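Long-range contact in sensory box/GGDEF family protein (Vibrio cholerae serotype O1, PDB 6EIB), which catalyses the condensation of two GTP molecules into cyclic di-GMP through its GGDEF-type domain and takes part in biofilm formation: residues 44-48 and 111-117. Numbering follows the deposited sequence.
With EDO (1,2-ethanediol), chain K.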
loop_
_atom_site.group_PDB
_atom_site.type_symbol
_atom_site.label_atom_id
_atom_site.label_comp_id
_atom_site.label_asym_id
_atom_site.label_seq_id
_atom_site.Cartn_x
_atom_site.Cartn_y
_atom_site.Cartn_z
ATOM N N ILE A 44 10.412 -13.840 -7.646
ATOM C CA ILE A 44 11.594 -12.968 -7.606
ATOM C C ILE A 44 12.650 -13.485 -6.615
ATOM O O ILE A 44 13.846 -13.509 -6.932
ATOM C CB ILE A 44 11.219 -11.526 -7.255
ATOM C CG1 ILE A 44 10.446 -10.888 -8.416
ATOM C CG2 ILE A 44 12.476 -10.706 -6.963
ATOM C CD1 ILE A 44 11.258 -10.773 -9.744
ATOM N N ASN A 45 12.225 -13.911 -5.429
ATOM C CA ASN A 45 13.179 -14.439 -4.456
ATOM C C ASN A 45 13.757 -15.784 -4.889
ATOM O O ASN A 45 14.957 -16.016 -4.737
ATOM C CB ASN A 45 12.529 -14.550 -3.064
ATOM C CG ASN A 45 12.376 -13.186 -2.390
ATOM O OD1 ASN A 45 13.272 -12.719 -1.678
ATOM N ND2 ASN A 45 11.251 -12.528 -2.642
ATOM N N ASP A 46 12.929 -16.638 -5.486
ATOM C CA ASP A 46 13.392 -17.944 -5.983
ATOM C C ASP A 46 14.466 -17.790 -7.038
ATOM O O ASP A 46 15.441 -18.526 -7.036
ATOM C CB ASP A 46 12.227 -18.738 -6.573
ATOM C CG ASP A 46 11.263 -19.224 -5.521
ATOM O OD1 ASP A 46 11.610 -19.181 -4.314
ATOM O OD2 ASP A 46 10.118 -19.550 -5.911
ATOM N N GLN A 47 14.310 -16.795 -7.904
ATOM C CA GLN A 47 15.215 -16.632 -9.044
ATOM C C GLN A 47 16.416 -15.729 -8.752
ATOM O O GLN A 47 17.508 -15.964 -9.274
ATOM C CB GLN A 47 14.463 -16.043 -10.245
ATOM C CG GLN A 47 15.357 -15.832 -11.481
ATOM C CD GLN A 47 14.662 -15.093 -12.623
ATOM O OE1 GLN A 47 13.504 -14.676 -12.501
ATOM N NE2 GLN A 47 15.367 -14.941 -13.744
ATOM N N PHE A 48 16.257 -14.770 -7.851
ATOM C CA PHE A 48 17.328 -13.817 -7.608
ATOM C C PHE A 48 17.857 -13.855 -6.189
ATOM O O PHE A 48 18.919 -13.302 -5.912
ATOM C CB PHE A 48 16.842 -12.388 -7.901
ATOM C CG PHE A 48 16.410 -12.178 -9.313
ATOM C CD1 PHE A 48 17.339 -11.855 -10.295
ATOM C CD2 PHE A 48 15.070 -12.313 -9.664
ATOM C CE1 PHE A 48 16.942 -11.664 -11.607
ATOM C CE2 PHE A 48 14.661 -12.133 -10.977
ATOM C CZ PHE A 48 15.601 -11.813 -11.950
ATOM N N PHE A 111 17.848 -4.899 -11.411
ATOM C CA PHE A 111 18.928 -5.868 -11.549
ATOM C C PHE A 111 19.587 -5.825 -12.936
ATOM O O PHE A 111 19.065 -5.200 -13.858
ATOM C CB PHE A 111 18.433 -7.296 -11.285
ATOM C CG PHE A 111 17.482 -7.417 -10.115
ATOM C CD1 PHE A 111 17.707 -6.726 -8.929
ATOM C CD2 PHE A 111 16.350 -8.228 -10.216
ATOM C CE1 PHE A 111 16.815 -6.849 -7.843
ATOM C CE2 PHE A 111 15.462 -8.348 -9.144
ATOM C CZ PHE A 111 15.702 -7.649 -7.967
ATOM N N GLU A 112 20.762 -6.427 -13.031
ATOM C CA GLU A 112 21.496 -6.503 -14.292
ATOM C C GLU A 112 20.627 -6.828 -15.506
ATOM O O GLU A 112 20.928 -6.379 -16.621
ATOM C CB GLU A 112 22.641 -7.519 -14.177
ATOM C CG GLU A 112 23.634 -7.477 -15.355
ATOM C CD GLU A 112 23.163 -8.289 -16.557
ATOM O OE1 GLU A 112 23.649 -8.028 -17.677
ATOM O OE2 GLU A 112 22.297 -9.189 -16.381
ATOM N N GLN A 113 19.573 -7.623 -15.336
ATOM C CA GLN A 113 18.800 -7.946 -16.529
ATOM C C GLN A 113 17.559 -7.099 -16.739
ATOM O O GLN A 113 16.715 -7.459 -17.562
ATOM C CB GLN A 113 18.442 -9.434 -16.558
ATOM C CG GLN A 113 17.514 -9.931 -15.477
ATOM C CD GLN A 113 17.436 -11.446 -15.541
ATOM O OE1 GLN A 113 18.255 -12.132 -14.926
ATOM N NE2 GLN A 113 16.481 -11.976 -16.313
ATOM N N ASN A 114 17.461 -5.961 -16.040
ATOM C CA ASN A 114 16.341 -5.048 -16.245
ATOM C C ASN A 114 15.010 -5.775 -16.127
ATOM O O ASN A 114 14.126 -5.634 -16.963
ATOM C CB ASN A 114 16.430 -4.367 -17.598
ATOM C CG ASN A 114 17.665 -3.519 -17.723
ATOM O OD1 ASN A 114 18.030 -2.800 -16.790
ATOM N ND2 ASN A 114 18.339 -3.614 -18.872
ATOM N N GLU A 115 14.866 -6.529 -15.058
ATOM C CA GLU A 115 13.636 -7.252 -14.780
ATOM C C GLU A 115 12.537 -6.275 -14.392
ATOM O O GLU A 115 12.788 -5.323 -13.637
ATOM C CB GLU A 115 13.880 -8.248 -13.655
ATOM C CG GLU A 115 12.682 -9.094 -13.270
ATOM C CD GLU A 115 12.515 -10.306 -14.174
ATOM O OE1 GLU A 115 13.321 -10.466 -15.120
ATOM O OE2 GLU A 115 11.590 -11.114 -13.903
ATOM N N HIS A 116 11.323 -6.476 -14.911
ATOM C CA HIS A 116 10.227 -5.611 -14.487
ATOM C C HIS A 116 9.330 -6.339 -13.491
ATOM O O HIS A 116 9.044 -7.536 -13.633
ATOM C CB HIS A 116 9.424 -5.087 -15.684
ATOM C CG HIS A 116 10.151 -4.026 -16.456
ATOM N ND1 HIS A 116 10.062 -2.684 -16.144
ATOM C CD2 HIS A 116 11.002 -4.117 -17.500
ATOM C CE1 HIS A 116 10.821 -1.992 -16.974
ATOM N NE2 HIS A 116 11.407 -2.831 -17.810
ATOM N N ILE A 117 8.998 -5.636 -12.418
ATOM C CA ILE A 117 8.188 -6.186 -11.339
ATOM C C ILE A 117 6.945 -5.312 -11.177
ATOM O O ILE A 117 7.015 -4.092 -11.366
ATOM C CB ILE A 117 8.999 -6.255 -10.020
ATOM C CG1 ILE A 117 10.347 -6.916 -10.275
ATOM C CG2 ILE A 117 8.254 -7.029 -8.908
ATOM C CD1 ILE A 117 11.251 -6.954 -9.039
HETATM C C1 EDO K . 7.903 -11.736 -14.022
HETATM O O1 EDO K . 6.752 -11.093 -14.596
HETATM C C2 EDO K . 8.058 -11.289 -12.570
HETATM O O2 EDO K . 8.072 -9.851 -12.461
HETATM O O HOH W 1 18.256 -14.958 -13.509
#
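With CG set beside the backbone N in both residues (chi1 -61° in F48), the two phenyl rings turn toward each other across the helix and loop. F111 presents its CD2-CE2 side over one face of the F48 ring, F111 CD2 lying 3.8 Å from F48 CE1. The planes are 40° apart and the centroids 4.8 Å, a tilted packing. Q47 CG covers the opposite face near the rim, so the ring lies between Q47 and F111. Q113 comes to the ring's edge, near its plane, and its OE1 stands 3.6 Å from F48 CE1; its amide is turned steeply to the ring, at 77°. The extended chains of Q47 and Q113 approach from opposite directions, and instead of bonding directly they share a water, which accepts from Q47 NE2 at 2.9 Å and donates to Q113 OE1 at 3.2 Å. Deeper in, I44 and I117 meet tip to tip, CD1 of I44 being 3.9 Å from CD1 of I117. E115, its chain bent at the second torsion, brings its CG against I44 CD1 and its carboxylate near F48 CZ. No direct hydrogen bond joins the segments, so apolar packing and the water bridge make the contact. A type I turn from F111 to N114, closed by N114 N to F111 O at 2.8 Å, and a G1 bulge at N114 and E115 opposite F110 shape the loop. This GGDEF-domain contact ties the end of helix 41-48 to the connection between helix 91-107 and strand 119-125; helix 50-67 packs against F111 and I117 through V56, and I117 also lies close to I38, which probably helps bind magnesium, as in related cyclases, at the end of strand 31-38.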